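Transcriptional regulator (Vibrio vulnificus, PDB 4IVN) represses the nan operon of sialic acid catabolism, probably binding operator DNA through its helix-turn-helix domain, and binds N-acetylmannosamine 6-phosphate. Local coordinates at residues V9-N14 / R60-K65; S19-V24 / Q49-T54; T40-A45 / H212-S217; E122-A127 / G175-A180; L223-P228 / V241-L246. All coordinates share one frame; numbering follows the deposited sequence.

In the fold
Contacts 1 and 2 lie within the helix-turn-helix domain and both use helix 52-61: contact 1 at its C-terminal end, contact 2 at its N-terminal end, centres about 14 Å apart. Both, partly buried, pair a long basic side chain with apolar packing. Contact 3 joins this domain to the SIS domain and is the most polar, using a helix cap, a carbonyl and a water. It touches contact 2 through the turn after helix 41-48 and the start of helix 52-61. Contacts 4 and 5 are buried in the SIS domain, two helices meeting one parallel sheet without a hydrogen bond between segments: methyls and a ring edge in contact 4, methyls against methyls and backbone in contact 5.

Contact 1. Residues V9-N14 / R60-K65; sequences VRLRSN and RDMGYK
R10 and M62 form the firmer of the two polar links here: NH2 of R10 donates to the backbone O of M62 over 3.3 Å, with an N-H...O angle of 141°. The donor arrives nearly along the C=O axis, while the oxygen is tilted out of the guanidinium plane. The same NH2 also makes a weak bond to OH of Y64, again at 3.3 Å, and this oxygen lies at the guanidinium edge, near its plane. R10 and Y64 thus meet tip to tip, with guanidinium and ring planes 30° apart. The R10 chain bends at its third torsion (chi3 -49°), which places NE off the extended path. Both acceptors follow helix 52-61, which ends in a Schellman motif: G63 has positive phi, its N bonds back to R60 O at 2.7 Å, and Y64 N bonds to the carbonyl one residue before R60. In the helix-turn-helix domain the R10 bonds tie helix 7-13 to the exit of helix 52-61. In the packing, M62 slides past R10 in the opposite direction, its CE 4.0 Å from R10 NH1. Its sulfur SD comes to 3.4 Å from CD1 of L11, where the two side chains cross at about a right angle. L11 continues onto A26 and I29 of helix 20-36, and Y64 rests on A73 of helix 67-78.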
# COMPACT_ATOMS: atom_id res chain seq x y z
N VAL A 9 22.48 -30.65 2.97
CA VAL A 9 23.25 -31.90 3.18
C VAL A 9 22.58 -33.06 2.44
O VAL A 9 23.28 -33.86 1.81
CB VAL A 9 23.44 -32.28 4.68
CG1 VAL A 9 24.21 -33.64 4.82
CG2 VAL A 9 24.09 -31.12 5.44
N ARG A 10 21.24 -33.16 2.50
CA ARG A 10 20.56 -34.29 1.87
C ARG A 10 20.75 -34.22 0.39
O ARG A 10 20.98 -35.27 -0.23
CB ARG A 10 19.12 -34.48 2.32
CG ARG A 10 19.02 -34.95 3.77
CD ARG A 10 17.66 -35.52 4.15
NE ARG A 10 16.61 -34.60 3.72
CZ ARG A 10 16.07 -34.59 2.50
NH1 ARG A 10 16.46 -35.46 1.57
NH2 ARG A 10 15.14 -33.70 2.19
N LEU A 11 20.77 -33.00 -0.16
CA LEU A 11 20.93 -32.81 -1.62
C LEU A 11 22.29 -33.36 -2.05
O LEU A 11 22.39 -34.19 -2.97
CB LEU A 11 20.77 -31.34 -2.04
CG LEU A 11 20.54 -30.87 -3.50
CD1 LEU A 11 19.56 -31.69 -4.34
CD2 LEU A 11 20.11 -29.40 -3.52
N ARG A 12 23.32 -32.86 -1.40
CA ARG A 12 24.67 -33.37 -1.57
C ARG A 12 24.82 -34.92 -1.58
O ARG A 12 25.32 -35.51 -2.55
CB ARG A 12 25.55 -32.79 -0.47
CG ARG A 12 26.23 -31.50 -0.85
CD ARG A 12 27.26 -31.76 -1.94
NE ARG A 12 27.72 -33.15 -1.96
CZ ARG A 12 28.72 -33.61 -2.71
NH1 ARG A 12 29.40 -32.78 -3.51
NH2 ARG A 12 29.07 -34.89 -2.67
N SER A 13 24.41 -35.57 -0.49
CA SER A 13 24.70 -36.98 -0.31
C SER A 13 23.72 -37.82 -1.11
O SER A 13 24.13 -38.74 -1.80
CB SER A 13 24.78 -37.39 1.18
OG SER A 13 23.71 -36.89 1.95
N ASN A 14 22.43 -37.48 -1.08
CA ASN A 14 21.45 -38.33 -1.77
C ASN A 14 21.42 -38.09 -3.29
O ASN A 14 20.47 -38.53 -3.97
CB ASN A 14 20.02 -38.23 -1.18
CG ASN A 14 19.99 -38.02 0.33
OD1 ASN A 14 20.97 -38.26 1.05
ND2 ASN A 14 18.84 -37.55 0.81
N ARG A 60 10.43 -33.65 -5.86
CA ARG A 60 9.70 -34.76 -5.25
C ARG A 60 10.61 -35.94 -4.89
O ARG A 60 10.39 -36.58 -3.86
CB ARG A 60 8.55 -35.20 -6.13
CG ARG A 60 7.56 -34.09 -6.34
CD ARG A 60 6.36 -34.57 -7.13
NE ARG A 60 5.44 -33.43 -7.25
CZ ARG A 60 4.59 -33.20 -8.26
NH1 ARG A 60 4.52 -34.03 -9.28
NH2 ARG A 60 3.80 -32.13 -8.23
N ASP A 61 11.67 -36.16 -5.67
CA ASP A 61 12.61 -37.23 -5.37
C ASP A 61 13.21 -36.98 -4.02
O ASP A 61 13.65 -37.92 -3.33
CB ASP A 61 13.73 -37.32 -6.42
CG ASP A 61 13.29 -38.03 -7.68
OD1 ASP A 61 12.12 -38.47 -7.75
OD2 ASP A 61 14.11 -38.14 -8.60
N MET A 62 13.24 -35.71 -3.64
CA MET A 62 13.92 -35.35 -2.40
C MET A 62 12.93 -35.36 -1.28
O MET A 62 13.29 -35.00 -0.17
CB MET A 62 14.57 -34.00 -2.48
CG MET A 62 15.44 -33.86 -3.70
SD MET A 62 16.82 -33.09 -2.91
CE MET A 62 17.49 -34.57 -2.14
N GLY A 63 11.70 -35.79 -1.58
CA GLY A 63 10.69 -35.95 -0.54
C GLY A 63 9.86 -34.69 -0.30
O GLY A 63 9.20 -34.59 0.71
N TYR A 64 9.89 -33.73 -1.21
CA TYR A 64 9.05 -32.52 -1.06
C TYR A 64 7.85 -32.66 -1.95
O TYR A 64 7.86 -33.52 -2.81
CB TYR A 64 9.83 -31.25 -1.43
CG TYR A 64 10.91 -31.03 -0.45
CD1 TYR A 64 10.67 -30.41 0.77
CD2 TYR A 64 12.18 -31.53 -0.70
CE1 TYR A 64 11.67 -30.25 1.71
CE2 TYR A 64 13.20 -31.39 0.23
CZ TYR A 64 12.93 -30.76 1.43
OH TYR A 64 13.98 -30.62 2.29
N LYS A 65 6.84 -31.82 -1.75
CA LYS A 65 5.63 -31.88 -2.56
C LYS A 65 5.84 -31.31 -3.94
O LYS A 65 5.09 -31.66 -4.88
CB LYS A 65 4.45 -31.19 -1.90
CG LYS A 65 3.83 -32.06 -0.82
CD LYS A 65 3.67 -31.30 0.47
CE LYS A 65 3.61 -32.31 1.61
NZ LYS A 65 4.53 -31.91 2.72

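Contact 2. Residues S19-V24 / Q49-T54; sequences SKKLRV and QTSEAT
K21 and T54 cross at about a right angle, with K21 CG 4.0 Å from T54 CG2 and the lysine end at the hydroxyl. A chi1 of -154° sets CG of K21 anti to the backbone N, within reach of T54 CG2; bends at chi3 and chi4 place CE and NZ. The resulting bond from K21 NZ to T54 OG1 is weak, at 3.4 Å. T54 divides its two branches: OG1, anti to the carbonyl carbon, takes the lysine, while CG2 meets L22. There the side chains cross obliquely, and L22 CD1 to T54 CG2 is 3.5 Å, tighter than usual carbon contact; CD1 also lies 3.4 Å from T54 O. Helices 41-48 and 52-61, with the turn 49-51 between them, have the layout of a helix-turn-helix, in which 52-61 would be the recognition helix; K21 lies on helix 20-36, which packs against the turn. S51 is the N-cap residue of helix 52-61, and its OG shares a 2.9 Å hydrogen bond with T54 OG1, either being the possible donor. K21 NZ also donates to a water at 3.0 Å, which donates to Q49 O at 2.7 Å, so the ammonium reaches the start of the turn through a water. V24 CG1 approaches T50 CG2 at 4.3 Å, whereas the T50 hydroxyl is bonded to OG1 of T48.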
# COMPACT_ATOMS: atom_id res chain seq x y z
N SER A 19 19.90 -39.15 -11.76
CA SER A 19 20.27 -39.06 -13.18
C SER A 19 21.06 -37.80 -13.54
O SER A 19 21.06 -36.84 -12.77
CB SER A 19 19.00 -39.07 -14.05
OG SER A 19 18.30 -37.81 -13.95
N LYS A 20 21.72 -37.79 -14.70
CA LYS A 20 22.47 -36.62 -15.18
C LYS A 20 21.59 -35.35 -15.21
O LYS A 20 22.03 -34.28 -14.77
CB LYS A 20 23.12 -36.82 -16.57
CG LYS A 20 23.93 -35.59 -17.00
CD LYS A 20 25.09 -35.86 -17.94
CE LYS A 20 24.86 -35.18 -19.28
NZ LYS A 20 26.07 -35.23 -20.13
N LYS A 21 20.38 -35.48 -15.74
CA LYS A 21 19.56 -34.31 -15.93
C LYS A 21 19.24 -33.70 -14.53
O LYS A 21 19.41 -32.48 -14.30
CB LYS A 21 18.29 -34.67 -16.72
CG LYS A 21 17.68 -33.51 -17.50
CD LYS A 21 16.94 -33.99 -18.76
CE LYS A 21 15.68 -33.15 -19.12
NZ LYS A 21 15.73 -31.65 -19.20
N LEU A 22 18.79 -34.55 -13.61
CA LEU A 22 18.54 -34.14 -12.22
C LEU A 22 19.82 -33.58 -11.53
O LEU A 22 19.73 -32.63 -10.75
CB LEU A 22 17.91 -35.29 -11.41
CG LEU A 22 16.39 -35.49 -11.22
CD1 LEU A 22 15.48 -34.67 -12.11
CD2 LEU A 22 16.04 -36.96 -11.40
N ARG A 23 20.99 -34.14 -11.85
CA ARG A 23 22.31 -33.73 -11.29
C ARG A 23 22.63 -32.30 -11.66
O ARG A 23 23.22 -31.57 -10.86
CB ARG A 23 23.49 -34.61 -11.76
CG ARG A 23 23.66 -35.93 -11.02
CD ARG A 23 25.01 -36.62 -11.30
NE ARG A 23 25.45 -37.33 -10.09
CZ ARG A 23 26.31 -36.86 -9.18
NH1 ARG A 23 26.89 -35.67 -9.32
NH2 ARG A 23 26.61 -37.59 -8.11
N VAL A 24 22.25 -31.92 -12.89
CA VAL A 24 22.49 -30.56 -13.34
C VAL A 24 21.72 -29.61 -12.42
O VAL A 24 22.24 -28.59 -11.97
CB VAL A 24 22.03 -30.40 -14.80
CG1 VAL A 24 21.86 -28.94 -15.15
CG2 VAL A 24 23.06 -31.08 -15.75
N GLN A 49 18.57 -24.77 -17.94
CA GLN A 49 18.17 -25.32 -19.25
C GLN A 49 17.55 -26.73 -19.14
O GLN A 49 17.95 -27.66 -19.86
CB GLN A 49 19.38 -25.39 -20.19
CG GLN A 49 19.88 -24.07 -20.79
CD GLN A 49 21.29 -24.24 -21.33
OE1 GLN A 49 22.26 -24.31 -20.57
NE2 GLN A 49 21.42 -24.35 -22.66
N THR A 50 16.57 -26.90 -18.25
CA THR A 50 15.88 -28.18 -18.08
C THR A 50 14.40 -27.81 -18.10
O THR A 50 14.04 -26.63 -17.99
CB THR A 50 16.33 -28.92 -16.77
OG1 THR A 50 15.90 -28.21 -15.58
CG2 THR A 50 17.85 -29.04 -16.69
N SER A 51 13.50 -28.76 -18.19
CA SER A 51 12.08 -28.43 -18.10
C SER A 51 11.67 -28.13 -16.63
O SER A 51 12.38 -28.43 -15.68
CB SER A 51 11.29 -29.59 -18.61
OG SER A 51 11.64 -30.66 -17.79
N GLU A 52 10.48 -27.57 -16.46
CA GLU A 52 9.95 -27.47 -15.13
C GLU A 52 9.62 -28.86 -14.60
O GLU A 52 9.65 -29.08 -13.39
CB GLU A 52 8.69 -26.62 -15.12
CG GLU A 52 8.93 -25.24 -15.67
CD GLU A 52 7.71 -24.33 -15.51
OE1 GLU A 52 6.72 -24.75 -14.85
OE2 GLU A 52 7.76 -23.19 -16.01
N ALA A 53 9.31 -29.78 -15.47
CA ALA A 53 9.07 -31.19 -15.00
C ALA A 53 10.31 -31.81 -14.31
O ALA A 53 10.20 -32.62 -13.37
CB ALA A 53 8.65 -32.08 -16.16
N THR A 54 11.48 -31.48 -14.85
CA THR A 54 12.75 -32.00 -14.30
C THR A 54 12.95 -31.43 -12.88
O THR A 54 13.25 -32.16 -11.94
CB THR A 54 13.95 -31.67 -15.21
OG1 THR A 54 13.73 -32.17 -16.52
CG2 THR A 54 15.23 -32.31 -14.64
O HOH W 1 18.00 -30.28 -20.53

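Contact 3. Residues T40-A45 / H212-S217; sequences TITDLA and HSPLSS
T42 and S213 bring the backbones together, their CA atoms 5.0 Å apart where the first turn of helix 41-48 meets the extended residues H212 and S213. T40 supplies the direct bond: its OG1 donates to H212 O at 2.7 Å, 33° out of the carbonyl plane. With chi1 at 68°, OG1 lies between the backbone N and the carbonyl carbon, from where it also accepts from D43 N at 3.1 Å. In turn D43 OD2 accepts from T40 N at 3.2 Å, completing a capping box. A capped helix of the helix-turn-helix domain is thereby set against the loop between strands 204-208 and 221-224 of the SIS domain, with the T40 side chain about 8 Å from the bound sugar phosphate. T42 slides past P214 in the opposite direction, OG1 3.1 Å from P214 CD; P214 N, also near, has no hydrogen to share, so no hydrogen bond forms there. D43 OD1 meets H212 at the ring edge, 3.8 Å from CD2, with carboxylate and ring planes 86° apart. A water donates to D43 OD1 and accepts from H212 N. Within the loop, S216 OG donates to S213 O on a lone pair, and S213 OG accepts from S216 N in an ST motif.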
# COMPACT_ATOMS: atom_id res chain seq x y z
N THR A 40 11.63 -18.43 -9.20
CA THR A 40 10.42 -19.17 -9.47
C THR A 40 10.76 -20.50 -10.12
O THR A 40 11.91 -20.72 -10.51
CB THR A 40 9.48 -18.38 -10.40
OG1 THR A 40 10.05 -18.28 -11.72
CG2 THR A 40 9.22 -17.00 -9.80
N ILE A 41 9.78 -21.39 -10.22
CA ILE A 41 10.10 -22.68 -10.90
C ILE A 41 10.56 -22.35 -12.31
O ILE A 41 11.48 -23.04 -12.85
CB ILE A 41 8.92 -23.66 -10.85
CG1 ILE A 41 9.34 -25.01 -11.41
CG2 ILE A 41 7.65 -23.00 -11.41
CD1 ILE A 41 8.28 -26.05 -11.12
N THR A 42 9.97 -21.28 -12.89
CA THR A 42 10.20 -20.87 -14.32
C THR A 42 11.66 -20.40 -14.46
O THR A 42 12.36 -20.78 -15.39
CB THR A 42 9.20 -19.78 -14.83
OG1 THR A 42 7.89 -20.05 -14.33
CG2 THR A 42 9.14 -19.67 -16.34
N ASP A 43 12.15 -19.69 -13.46
CA ASP A 43 13.61 -19.30 -13.46
C ASP A 43 14.54 -20.47 -13.29
O ASP A 43 15.54 -20.59 -14.03
CB ASP A 43 13.94 -18.40 -12.25
CG ASP A 43 13.38 -16.99 -12.39
OD1 ASP A 43 13.45 -16.39 -13.49
OD2 ASP A 43 12.91 -16.48 -11.35
N LEU A 44 14.28 -21.32 -12.30
CA LEU A 44 15.19 -22.47 -12.03
C LEU A 44 15.32 -23.36 -13.28
O LEU A 44 16.43 -23.83 -13.62
CB LEU A 44 14.65 -23.31 -10.90
CG LEU A 44 15.59 -24.43 -10.46
CD1 LEU A 44 17.00 -23.92 -10.25
CD2 LEU A 44 15.06 -25.10 -9.21
N ALA A 45 14.19 -23.56 -13.97
CA ALA A 45 14.15 -24.28 -15.22
C ALA A 45 14.99 -23.61 -16.31
O ALA A 45 15.84 -24.28 -16.95
CB ALA A 45 12.72 -24.52 -15.68
N HIS A 212 10.31 -13.93 -14.87
CA HIS A 212 9.71 -15.17 -15.40
C HIS A 212 9.00 -15.95 -14.35
O HIS A 212 9.53 -16.16 -13.24
CB HIS A 212 10.78 -16.04 -16.00
CG HIS A 212 11.65 -15.28 -16.99
ND1 HIS A 212 11.31 -15.16 -18.30
CD2 HIS A 212 12.87 -14.63 -16.83
CE1 HIS A 212 12.26 -14.43 -18.92
NE2 HIS A 212 13.22 -14.13 -18.03
N SER A 213 7.84 -16.48 -14.68
CA SER A 213 7.04 -17.04 -13.62
C SER A 213 5.92 -17.71 -14.40
O SER A 213 5.74 -17.40 -15.57
CB SER A 213 6.52 -15.88 -12.71
OG SER A 213 5.31 -15.32 -13.30
N PRO A 214 5.14 -18.60 -13.74
CA PRO A 214 3.93 -19.18 -14.36
C PRO A 214 2.98 -18.10 -14.93
O PRO A 214 2.27 -18.29 -15.98
CB PRO A 214 3.26 -19.85 -13.16
CG PRO A 214 4.41 -20.30 -12.27
CD PRO A 214 5.50 -19.26 -12.45
N LEU A 215 2.89 -16.99 -14.21
CA LEU A 215 2.03 -15.89 -14.63
C LEU A 215 2.50 -15.22 -15.92
O LEU A 215 1.70 -14.76 -16.76
CB LEU A 215 1.81 -14.89 -13.44
CG LEU A 215 0.84 -13.69 -13.62
CD1 LEU A 215 -0.57 -14.20 -13.91
CD2 LEU A 215 0.76 -12.80 -12.33
N SER A 216 3.82 -15.17 -16.16
CA SER A 216 4.22 -14.49 -17.41
C SER A 216 3.72 -15.13 -18.68
O SER A 216 3.43 -14.43 -19.64
CB SER A 216 5.73 -14.16 -17.47
OG SER A 216 6.39 -15.31 -17.13
N SER A 217 3.47 -16.42 -18.70
CA SER A 217 2.98 -16.98 -19.91
C SER A 217 1.44 -16.80 -19.98
O SER A 217 0.81 -17.29 -20.88
CB SER A 217 3.38 -18.48 -19.98
OG SER A 217 2.45 -19.24 -19.21
O HOH W 2 12.96 -13.94 -13.59

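Contact 4. Residues E122-A127 / G175-A180; sequences ERVHQA and GDLWFA
V124 and L177 head the apolar contacts: CG2 of V124 touches L177 CD2 at 3.6 Å. The same methyl lies 3.7 Å from F179 CZ, in the ring plane at its edge; V124 and F179 cross at about a right angle. L177 CG is anti to the backbone N (chi1 165°), and from it CD2 reaches V124. A127, nearly one turn after V124, sets its CB 3.7 Å from L177 CB. R123 adds its CB, 4.2 Å from L177 CD1, before its guanidinium leads away. These groups hold helix 114-126 on the parallel sheet of the SIS domain, the axes of the short segments 122-126 and 176-180 coming within 8.6 Å at 133° between their N-to-C directions. The backbones come nearest just past the helix and just before the strand, A127 C standing 3.6 Å from G175 O. Hydrogen bonding is left to neighbours: G175 pairs with E128 and F129, L177 with F129 and G131, and K154 NZ donates to the carbonyls of V124 and A127. With no hydrogen bond between the segments, the fit depends on methyl groups and a ring edge, consistent with apolar burial as the main contribution of this contact.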
# COMPACT_ATOMS: atom_id res chain seq x y z
N GLU A 122 -2.29 2.76 -22.83
CA GLU A 122 -3.30 2.79 -23.86
C GLU A 122 -4.39 1.76 -23.61
O GLU A 122 -5.56 2.06 -23.76
CB GLU A 122 -2.61 2.52 -25.22
CG GLU A 122 -3.23 3.15 -26.43
CD GLU A 122 -3.79 4.53 -26.17
OE1 GLU A 122 -3.10 5.38 -25.51
OE2 GLU A 122 -4.96 4.74 -26.64
N ARG A 123 -4.01 0.55 -23.21
CA ARG A 123 -5.02 -0.46 -22.78
C ARG A 123 -5.98 0.05 -21.68
O ARG A 123 -7.19 -0.11 -21.78
CB ARG A 123 -4.30 -1.72 -22.36
CG ARG A 123 -3.59 -2.34 -23.60
CD ARG A 123 -3.28 -3.81 -23.45
NE ARG A 123 -2.46 -4.39 -24.55
CZ ARG A 123 -2.95 -5.09 -25.57
NH1 ARG A 123 -4.28 -5.25 -25.72
NH2 ARG A 123 -2.10 -5.64 -26.45
N VAL A 124 -5.42 0.64 -20.64
CA VAL A 124 -6.23 1.24 -19.59
C VAL A 124 -7.17 2.33 -20.12
O VAL A 124 -8.39 2.35 -19.82
CB VAL A 124 -5.37 1.76 -18.46
CG1 VAL A 124 -6.27 2.43 -17.38
CG2 VAL A 124 -4.59 0.57 -17.85
N HIS A 125 -6.64 3.14 -20.98
CA HIS A 125 -7.43 4.22 -21.54
C HIS A 125 -8.60 3.65 -22.29
O HIS A 125 -9.73 4.13 -22.09
CB HIS A 125 -6.58 5.07 -22.47
CG HIS A 125 -7.39 6.12 -23.18
ND1 HIS A 125 -8.04 7.08 -22.52
CD2 HIS A 125 -7.74 6.26 -24.53
CE1 HIS A 125 -8.73 7.85 -23.40
NE2 HIS A 125 -8.53 7.37 -24.63
N GLN A 126 -8.37 2.60 -23.08
CA GLN A 126 -9.44 1.97 -23.87
C GLN A 126 -10.44 1.17 -23.00
O GLN A 126 -11.60 0.95 -23.41
CB GLN A 126 -8.89 1.02 -24.96
CG GLN A 126 -7.96 1.67 -26.02
CD GLN A 126 -8.62 2.82 -26.81
OE1 GLN A 126 -9.83 2.82 -27.02
NE2 GLN A 126 -7.82 3.80 -27.24
N ALA A 127 -10.00 0.74 -21.82
CA ALA A 127 -10.75 -0.29 -21.14
C ALA A 127 -12.07 0.28 -20.61
O ALA A 127 -12.12 1.40 -20.10
CB ALA A 127 -9.92 -0.90 -20.03
N GLY A 175 -13.74 -5.13 -24.14
CA GLY A 175 -13.80 -3.89 -23.41
C GLY A 175 -13.30 -4.11 -21.96
O GLY A 175 -13.05 -3.16 -21.22
N ASP A 176 -13.19 -5.37 -21.53
CA ASP A 176 -12.61 -5.60 -20.13
C ASP A 176 -11.06 -5.58 -20.22
O ASP A 176 -10.51 -5.92 -21.26
CB ASP A 176 -13.02 -6.98 -19.56
CG ASP A 176 -14.50 -7.11 -19.38
OD1 ASP A 176 -15.14 -6.02 -19.33
OD2 ASP A 176 -15.03 -8.26 -19.22
N LEU A 177 -10.38 -5.35 -19.10
CA LEU A 177 -8.92 -5.49 -18.98
C LEU A 177 -8.67 -6.01 -17.53
O LEU A 177 -9.34 -5.59 -16.57
CB LEU A 177 -8.27 -4.10 -19.04
CG LEU A 177 -6.78 -3.87 -18.60
CD1 LEU A 177 -5.94 -4.56 -19.67
CD2 LEU A 177 -6.36 -2.41 -18.65
N TRP A 178 -7.72 -6.94 -17.37
CA TRP A 178 -7.39 -7.51 -16.02
C TRP A 178 -5.99 -7.19 -15.60
O TRP A 178 -5.08 -7.28 -16.42
CB TRP A 178 -7.51 -9.00 -16.03
CG TRP A 178 -8.95 -9.33 -16.17
CD1 TRP A 178 -9.71 -9.43 -17.35
CD2 TRP A 178 -9.84 -9.54 -15.10
NE1 TRP A 178 -11.02 -9.69 -17.05
CE2 TRP A 178 -11.16 -9.77 -15.70
CE3 TRP A 178 -9.68 -9.63 -13.70
CZ2 TRP A 178 -12.29 -10.07 -14.92
CZ3 TRP A 178 -10.81 -9.91 -12.92
CH2 TRP A 178 -12.09 -10.15 -13.53
N PHE A 179 -5.80 -6.87 -14.32
CA PHE A 179 -4.47 -6.80 -13.74
C PHE A 179 -4.28 -7.95 -12.73
O PHE A 179 -5.14 -8.18 -11.86
CB PHE A 179 -4.37 -5.51 -12.99
CG PHE A 179 -4.05 -4.34 -13.89
CD1 PHE A 179 -5.07 -3.64 -14.49
CD2 PHE A 179 -2.74 -3.98 -14.16
CE1 PHE A 179 -4.83 -2.55 -15.30
CE2 PHE A 179 -2.49 -2.90 -15.01
CZ PHE A 179 -3.51 -2.24 -15.62
N ALA A 180 -3.21 -8.70 -12.87
CA ALA A 180 -2.91 -9.84 -11.98
C ALA A 180 -1.76 -9.30 -11.16
O ALA A 180 -0.70 -9.06 -11.73
CB ALA A 180 -2.47 -11.11 -12.82

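Contact 5. Residues L223-P228 / V241-L246; sequences LVAARP and VGALLL
L246 reaches L223 and A225 through its first two torsions: CG stands anti to the carbonyl carbon (chi1 -53°), and the second torsion is extended (chi2 178°), which carries CD1 to the strand. This methyl sits among several atoms of 223-225. L223 contributes its CB, 3.7 Å from L246 CD1, and its backbone O. A225 adds its backbone N and its CB, the latter 4.1 Å from L246 CD1. A225 works in the reverse direction, its CB pointing to the helix and pressing on the backbone, 3.5 Å from G242 C and 3.4 Å from A243 N. A243 adds its own CB, 4.4 Å from that of A225. The segments belong to strand 221-224, the outermost strand of the parallel SIS sheet on that side within this chain, and to helix 237-257, and the connection between them carries the ligand-pocket residues G230, P231 and G234. Around them, L223 rests on L117 and I120 of helix 114-126, R227 forms a salt bridge with D107, and V241 packs on V241 of the second subunit. No hydrogen bond joins the two segments, so the close fit is made of methyls against methyls and backbone; with A225 CB lying on the backbone of G242 and A243, the lack of a side chain on G242 permits the CA atoms of A225 and G242 to approach to 5.0 Å.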
# COMPACT_ATOMS: atom_id res chain seq x y z
N LEU A 223 4.68 -5.50 -15.88
CA LEU A 223 5.57 -4.44 -15.34
C LEU A 223 6.21 -5.15 -14.16
O LEU A 223 5.52 -5.87 -13.49
CB LEU A 223 4.81 -3.21 -14.90
CG LEU A 223 4.24 -2.31 -16.00
CD1 LEU A 223 3.69 -1.02 -15.42
CD2 LEU A 223 5.27 -2.02 -17.10
N VAL A 224 7.52 -5.02 -14.02
CA VAL A 224 8.30 -5.75 -13.04
C VAL A 224 8.94 -4.81 -12.05
O VAL A 224 9.71 -3.97 -12.43
CB VAL A 224 9.37 -6.61 -13.77
CG1 VAL A 224 10.36 -7.26 -12.77
CG2 VAL A 224 8.64 -7.65 -14.65
N ALA A 225 8.63 -4.95 -10.78
CA ALA A 225 9.26 -4.12 -9.71
C ALA A 225 10.52 -4.87 -9.21
O ALA A 225 10.58 -6.12 -9.32
CB ALA A 225 8.20 -4.00 -8.55
N ALA A 226 11.49 -4.15 -8.62
CA ALA A 226 12.67 -4.73 -8.04
C ALA A 226 12.37 -5.50 -6.79
O ALA A 226 11.26 -5.49 -6.26
CB ALA A 226 13.73 -3.64 -7.78
N ARG A 227 13.37 -6.25 -6.33
CA ARG A 227 13.27 -7.12 -5.11
C ARG A 227 12.26 -8.25 -5.20
O ARG A 227 11.21 -8.16 -4.55
CB ARG A 227 12.88 -6.33 -3.86
CG ARG A 227 13.62 -5.04 -3.78
CD ARG A 227 14.74 -5.09 -2.73
NE ARG A 227 16.03 -5.20 -3.42
CZ ARG A 227 16.62 -4.25 -4.16
NH1 ARG A 227 16.11 -3.05 -4.36
NH2 ARG A 227 17.78 -4.51 -4.72
N PRO A 228 12.65 -9.37 -5.84
CA PRO A 228 11.86 -10.59 -5.87
C PRO A 228 11.61 -11.04 -4.45
O PRO A 228 12.49 -10.96 -3.59
CB PRO A 228 12.82 -11.60 -6.49
CG PRO A 228 13.80 -10.85 -7.28
CD PRO A 228 13.89 -9.48 -6.66
N VAL A 241 6.97 -1.59 -2.25
CA VAL A 241 7.10 -0.18 -2.57
C VAL A 241 7.35 -0.05 -4.07
O VAL A 241 6.82 0.85 -4.71
CB VAL A 241 8.12 0.55 -1.68
CG1 VAL A 241 9.54 0.30 -2.17
CG2 VAL A 241 7.82 2.06 -1.71
N GLY A 242 8.09 -0.96 -4.66
CA GLY A 242 8.26 -0.81 -6.11
C GLY A 242 7.03 -1.18 -6.91
O GLY A 242 6.82 -0.60 -7.99
N ALA A 243 6.25 -2.15 -6.40
CA ALA A 243 4.93 -2.56 -7.05
C ALA A 243 3.98 -1.34 -7.01
O ALA A 243 3.37 -0.96 -8.04
CB ALA A 243 4.33 -3.78 -6.39
N LEU A 244 3.98 -0.62 -5.88
CA LEU A 244 3.17 0.60 -5.81
C LEU A 244 3.65 1.73 -6.71
O LEU A 244 2.82 2.42 -7.28
CB LEU A 244 3.06 1.10 -4.35
CG LEU A 244 2.36 0.16 -3.40
CD1 LEU A 244 2.73 0.56 -1.90
CD2 LEU A 244 0.83 0.03 -3.62
N LEU A 245 4.98 1.96 -6.80
CA LEU A 245 5.53 2.88 -7.79
C LEU A 245 5.06 2.58 -9.25
O LEU A 245 4.65 3.48 -9.97
CB LEU A 245 7.04 2.82 -7.75
CG LEU A 245 7.78 3.66 -8.81
CD1 LEU A 245 7.55 5.13 -8.56
CD2 LEU A 245 9.28 3.36 -8.80
N LEU A 246 5.11 1.32 -9.66
CA LEU A 246 4.48 0.91 -10.96
C LEU A 246 3.05 1.39 -11.10
O LEU A 246 2.68 1.89 -12.20
CB LEU A 246 4.44 -0.62 -11.17
CG LEU A 246 5.71 -1.46 -11.05
CD1 LEU A 246 5.33 -2.95 -11.26
CD2 LEU A 246 6.84 -1.00 -11.95